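Lyase/mutase (Burkholderia cenocepacia, PDB 4LSB) belongs to the phosphoenolpyruvate phosphomutase family of TIM-barrel proteins and carries a magnesium ion in its metal site. Local coordinates at residues L96-G99 with F100-P104; R153-P156 with F157-L161. One frame throughout, in Å; residues are numbered along the deposited sequence.

Contact 1 (L96-G99 with F100-P104); sequences LENG and FGDAP. With MG (magnesium ion), chain E.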
loop_
_atom_site.group_PDB
_atom_site.type_symbol
_atom_site.label_atom_id
_atom_site.label_comp_id
_atom_site.label_asym_id
_atom_site.label_seq_id
_atom_site.Cartn_x
_atom_site.Cartn_y
_atom_site.Cartn_z
ATOM N N LEU B 96 -2.271 17.907 -7.217
ATOM C CA LEU B 96 -3.513 18.608 -6.808
ATOM C C LEU B 96 -4.481 18.655 -7.959
ATOM O O LEU B 96 -5.318 19.567 -8.068
ATOM C CB LEU B 96 -3.184 20.009 -6.351
ATOM C CG LEU B 96 -2.247 20.018 -5.181
ATOM C CD1 LEU B 96 -1.762 21.435 -4.925
ATOM C CD2 LEU B 96 -2.890 19.353 -3.972
ATOM N N GLU B 97 -4.356 17.651 -8.820
ATOM C CA GLU B 97 -5.284 17.437 -9.941
ATOM C C GLU B 97 -5.470 18.775 -10.672
ATOM O O GLU B 97 -4.494 19.480 -10.942
ATOM C CB GLU B 97 -6.633 16.928 -9.394
ATOM C CG GLU B 97 -6.523 15.775 -8.406
ATOM C CD GLU B 97 -6.586 14.436 -9.102
ATOM O OE1 GLU B 97 -7.575 13.690 -8.893
ATOM O OE2 GLU B 97 -5.652 14.166 -9.862
ATOM N N ASN B 98 -6.725 19.154 -10.937
ATOM C CA ASN B 98 -7.033 20.452 -11.576
ATOM C C ASN B 98 -7.323 21.565 -10.544
ATOM O O ASN B 98 -7.943 22.587 -10.880
ATOM C CB ASN B 98 -8.215 20.256 -12.531
ATOM C CG ASN B 98 -9.522 20.049 -11.790
ATOM O OD1 ASN B 98 -9.549 19.458 -10.687
ATOM N ND2 ASN B 98 -10.602 20.555 -12.354
ATOM N N GLY B 99 -6.876 21.369 -9.292
ATOM C CA GLY B 99 -7.194 22.303 -8.186
ATOM C C GLY B 99 -8.562 22.019 -7.536
ATOM O O GLY B 99 -8.997 22.786 -6.669
ATOM N N PHE B 100 -9.211 20.915 -7.945
ATOM C CA PHE B 100 -10.487 20.397 -7.350
ATOM C C PHE B 100 -11.719 21.266 -7.657
ATOM O O PHE B 100 -12.703 21.324 -6.904
ATOM C CB PHE B 100 -10.317 20.115 -5.842
ATOM C CG PHE B 100 -9.233 19.128 -5.565
ATOM C CD1 PHE B 100 -9.458 17.779 -5.789
ATOM C CD2 PHE B 100 -7.984 19.539 -5.184
ATOM C CE1 PHE B 100 -8.449 16.867 -5.603
ATOM C CE2 PHE B 100 -6.954 18.625 -4.990
ATOM C CZ PHE B 100 -7.200 17.280 -5.170
ATOM N N GLY B 101 -11.657 21.938 -8.791
ATOM C CA GLY B 101 -12.673 22.872 -9.193
ATOM C C GLY B 101 -12.191 23.648 -10.399
ATOM O O GLY B 101 -10.990 23.679 -10.726
ATOM N N ASP B 102 -13.136 24.262 -11.078
ATOM C CA ASP B 102 -12.852 25.076 -12.256
ATOM C C ASP B 102 -12.365 26.477 -11.951
ATOM O O ASP B 102 -11.570 27.007 -12.701
ATOM C CB ASP B 102 -14.109 25.215 -13.121
ATOM C CG ASP B 102 -14.648 23.883 -13.589
ATOM O OD1 ASP B 102 -13.882 22.915 -13.736
ATOM O OD2 ASP B 102 -15.867 23.803 -13.805
ATOM N N ALA B 103 -12.903 27.097 -10.898
ATOM C CA ALA B 103 -12.682 28.514 -10.667
ATOM C C ALA B 103 -11.274 28.774 -10.124
ATOM O O ALA B 103 -10.779 28.014 -9.280
ATOM C CB ALA B 103 -13.720 29.077 -9.697
ATOM N N PRO B 104 -10.651 29.866 -10.575
ATOM C CA PRO B 104 -9.352 30.285 -10.073
ATOM C C PRO B 104 -9.297 30.363 -8.562
ATOM O O PRO B 104 -8.290 30.020 -7.979
ATOM C CB PRO B 104 -9.162 31.664 -10.693
ATOM C CG PRO B 104 -9.885 31.582 -11.984
ATOM C CD PRO B 104 -11.081 30.700 -11.715
HETATM MG MG MG E . -4.992 12.748 -11.236
HETATM O O HOH W 1 -13.396 20.515 -11.362
HETATM O O HOH W 2 -5.958 13.871 -12.840
HETATM O O HOH W 3 -3.140 14.289 -11.487
HETATM O O HOH W 4 -3.974 11.445 -12.414
#
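Leu96 meets the ring of Phe100 from both its backbone and its side chain: its carbonyl O lies 3.6 Å from Phe100 CE2, and its CB adds a looser apolar contact with the same carbon. A branched aliphatic residue suits this buried position, since Leu96 also packs on Ile111 and Ala114 of helix 104-116. The same carbonyl accepts the Gly99 N-H (N to O 2.7 Å), closing a type II' beta turn over Leu96 to Gly99. In Glu97, CB sits over one face of the Phe100 ring, offset toward the rim, and CG lies 3.6 Å from Phe100 CE1; the bend at chi2 (-91°) then turns the carboxylate toward the magnesium ion, which OE2 binds at 2.1 Å. Three waters and Ser58 are the ion's other ligands. The side chain of Asn98 reaches forward along the chain, OD1 accepting the Phe100 N-H (OD1 to N 3.1 Å) in an Asx turn; the bond is bent, 137° at the hydrogen, with the donor standing above the carbonyl plane. The amide ND2 hydrogen-bonds to Tyr136 OH and to a water (ND2 to water O 3.0 Å) that reaches Asp102 OD1 weakly; Tyr136 also bonds to that carboxylate oxygen. Gly99, with positive phi, fits a backbone where a CB would press on the preceding carbonyl. Its own carbonyl bonds to Thr110 of helix 104-116. The backbone carbonyls of Asn98 and Gly101, two acceptors 3.2 Å apart (O to O), are both met by the guanidinium of Arg144, whose charge probably offsets their mutual repulsion. In the loop after strand 92-95, Glu97 thus lays its methylenes against an aromatic ring while OE2 reaches the metal, so the Phe100 contact probably helps to orient the ligating arm.

Contact 2 (R153-P156 with F157-L161); sequences RALP and FPFTL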
loop_
_atom_site.group_PDB
_atom_site.type_symbol
_atom_site.label_atom_id
_atom_site.label_comp_id
_atom_site.label_asym_id
_atom_site.label_seq_id
_atom_site.Cartn_x
_atom_site.Cartn_y
_atom_site.Cartn_z
ATOM N N ARG B 153 2.887 32.630 -3.971
ATOM C CA ARG B 153 3.788 33.749 -3.572
ATOM C C ARG B 153 3.404 34.430 -2.246
ATOM O O ARG B 153 4.230 35.103 -1.628
ATOM C CB ARG B 153 3.906 34.810 -4.701
ATOM C CG ARG B 153 4.369 34.292 -6.067
ATOM C CD ARG B 153 5.686 33.465 -6.051
ATOM N NE ARG B 153 5.736 32.582 -7.233
ATOM C CZ ARG B 153 5.920 31.256 -7.257
ATOM N NH1 ARG B 153 6.189 30.518 -6.172
ATOM N NH2 ARG B 153 5.860 30.664 -8.431
ATOM N N ALA B 154 2.175 34.216 -1.784
ATOM C CA ALA B 154 1.753 34.727 -0.491
ATOM C C ALA B 154 2.213 33.877 0.669
ATOM O O ALA B 154 2.014 34.254 1.798
ATOM C CB ALA B 154 0.230 34.909 -0.448
ATOM N N LEU B 155 2.816 32.709 0.414
ATOM C CA LEU B 155 3.250 31.862 1.491
ATOM C C LEU B 155 4.590 32.366 1.980
ATOM O O LEU B 155 5.306 33.013 1.205
ATOM C CB LEU B 155 3.423 30.405 1.005
ATOM C CG LEU B 155 2.142 29.694 0.525
ATOM C CD1 LEU B 155 2.489 28.395 -0.162
ATOM C CD2 LEU B 155 1.140 29.471 1.650
ATOM N N PRO B 156 4.945 32.035 3.219
ATOM C CA PRO B 156 6.205 32.573 3.802
ATOM C C PRO B 156 7.466 31.725 3.493
ATOM O O PRO B 156 8.482 31.821 4.190
ATOM C CB PRO B 156 5.913 32.568 5.302
ATOM C CG PRO B 156 4.978 31.434 5.498
ATOM C CD PRO B 156 4.109 31.392 4.248
ATOM N N PHE B 157 7.380 30.911 2.460
ATOM C CA PHE B 157 8.504 30.089 1.986
ATOM C C PHE B 157 8.265 29.872 0.516
ATOM O O PHE B 157 7.161 30.121 0.030
ATOM C CB PHE B 157 8.569 28.745 2.712
ATOM C CG PHE B 157 7.273 28.012 2.735
ATOM C CD1 PHE B 157 6.839 27.273 1.634
ATOM C CD2 PHE B 157 6.470 28.072 3.853
ATOM C CE1 PHE B 157 5.628 26.604 1.665
ATOM C CE2 PHE B 157 5.273 27.411 3.882
ATOM C CZ PHE B 157 4.841 26.684 2.787
ATOM N N PRO B 158 9.308 29.445 -0.226
ATOM C CA PRO B 158 9.119 29.307 -1.650
ATOM C C PRO B 158 8.314 28.039 -1.989
ATOM O O PRO B 158 8.728 26.916 -1.682
ATOM C CB PRO B 158 10.545 29.203 -2.209
ATOM C CG PRO B 158 11.449 29.005 -1.051
ATOM C CD PRO B 158 10.713 29.380 0.203
ATOM N N PHE B 159 7.172 28.216 -2.602
ATOM C CA PHE B 159 6.322 27.080 -2.988
ATOM C C PHE B 159 6.564 26.836 -4.466
ATOM O O PHE B 159 6.473 27.781 -5.278
ATOM C CB PHE B 159 4.856 27.373 -2.700
ATOM C CG PHE B 159 3.906 26.230 -3.038
ATOM C CD1 PHE B 159 3.462 26.026 -4.334
ATOM C CD2 PHE B 159 3.442 25.396 -2.038
ATOM C CE1 PHE B 159 2.599 25.004 -4.616
ATOM C CE2 PHE B 159 2.598 24.369 -2.321
ATOM C CZ PHE B 159 2.171 24.168 -3.623
ATOM N N THR B 160 6.960 25.616 -4.807
ATOM C CA THR B 160 7.308 25.281 -6.185
ATOM C C THR B 160 6.086 24.775 -6.916
ATOM O O THR B 160 5.633 23.639 -6.680
ATOM C CB THR B 160 8.417 24.235 -6.270
ATOM O OG1 THR B 160 9.588 24.779 -5.673
ATOM C CG2 THR B 160 8.691 23.869 -7.724
ATOM N N LEU B 161 5.506 25.677 -7.735
ATOM C CA LEU B 161 4.311 25.397 -8.509
ATOM C C LEU B 161 4.621 24.755 -9.859
ATOM O O LEU B 161 5.305 25.331 -10.687
ATOM C CB LEU B 161 3.408 26.612 -8.730
ATOM C CG LEU B 161 2.128 26.324 -9.541
ATOM C CD1 LEU B 161 1.069 25.569 -8.766
ATOM C CD2 LEU B 161 1.497 27.606 -10.084
HETATM O O HOH W 5 6.327 30.821 -3.007
#
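Leu155 turns its CG beside the backbone N (chi1 -64°) and extends at chi2 (169°), which carries CD1 to 3.6 Å from Phe159 CB. Phe159 in turn sets its CG opposite its own N (chi1 -179°), placing the ring so that CD2 lies within reach of the same methyl; the two side chains cross at a slant. Leu155 CD1 also lies 4.0 Å from Phe157 CE1, with Leu155 CB over one face of that ring, so a single leucine serves two aromatic neighbours. Beside it, Pro156 and Phe157 run alongside each other in the same direction, Pro156 CG 4.0 Å from Phe157 CD2; the compact proline ring offers an apolar flank where the chain changes direction.

This is an alpha-to-beta connection of a TIM barrel, leading from helix 138-153 into the parallel strand 160-164. Phe159, buried, packs on Ile111 of helix 104-116 and Ala152 of helix 138-153, whereas Phe157 lies on Gln15 and Ala19 of helix 14-25.

Arg153, in the last turn of helix 138-153, bends at chi2 and returns over the loop. Its NH1 donates to Phe159 O at 2.9 Å, with an angle of 146° at the hydrogen; the acceptor lies at the edge of the guanidinium and the donor in the carbonyl plane. A long, planar, multiply donating group suits this task, for NH2 meanwhile forms a salt bridge with Asp191 and bonds to Gly189 O. One water joins the polar atoms: it accepts from Arg153 NH1 at 3.2 Å and from Phe159 N at 2.8 Å, and donates to the carbonyl O of Phe157.

Contact 1 and contact 2 follow each other along the chain, their centres about 18 Å apart and their nearest atoms about 5 Å apart without touching. They belong to opposite kinds of barrel connection: 96-104 leads from strand 92-95 into helix 104-116, whereas 153-161 leads from helix 138-153 into strand 160-164. Helix 104-116 bridges them, since Ile111 packs against Leu96 of contact 1 and Phe159 of contact 2. Helix 138-153 does so too, supplying Arg144 to the first and contributing Arg153 to the second. The magnesium ion belongs to contact 1 through Glu97; contact 2 supplies none of its ligands.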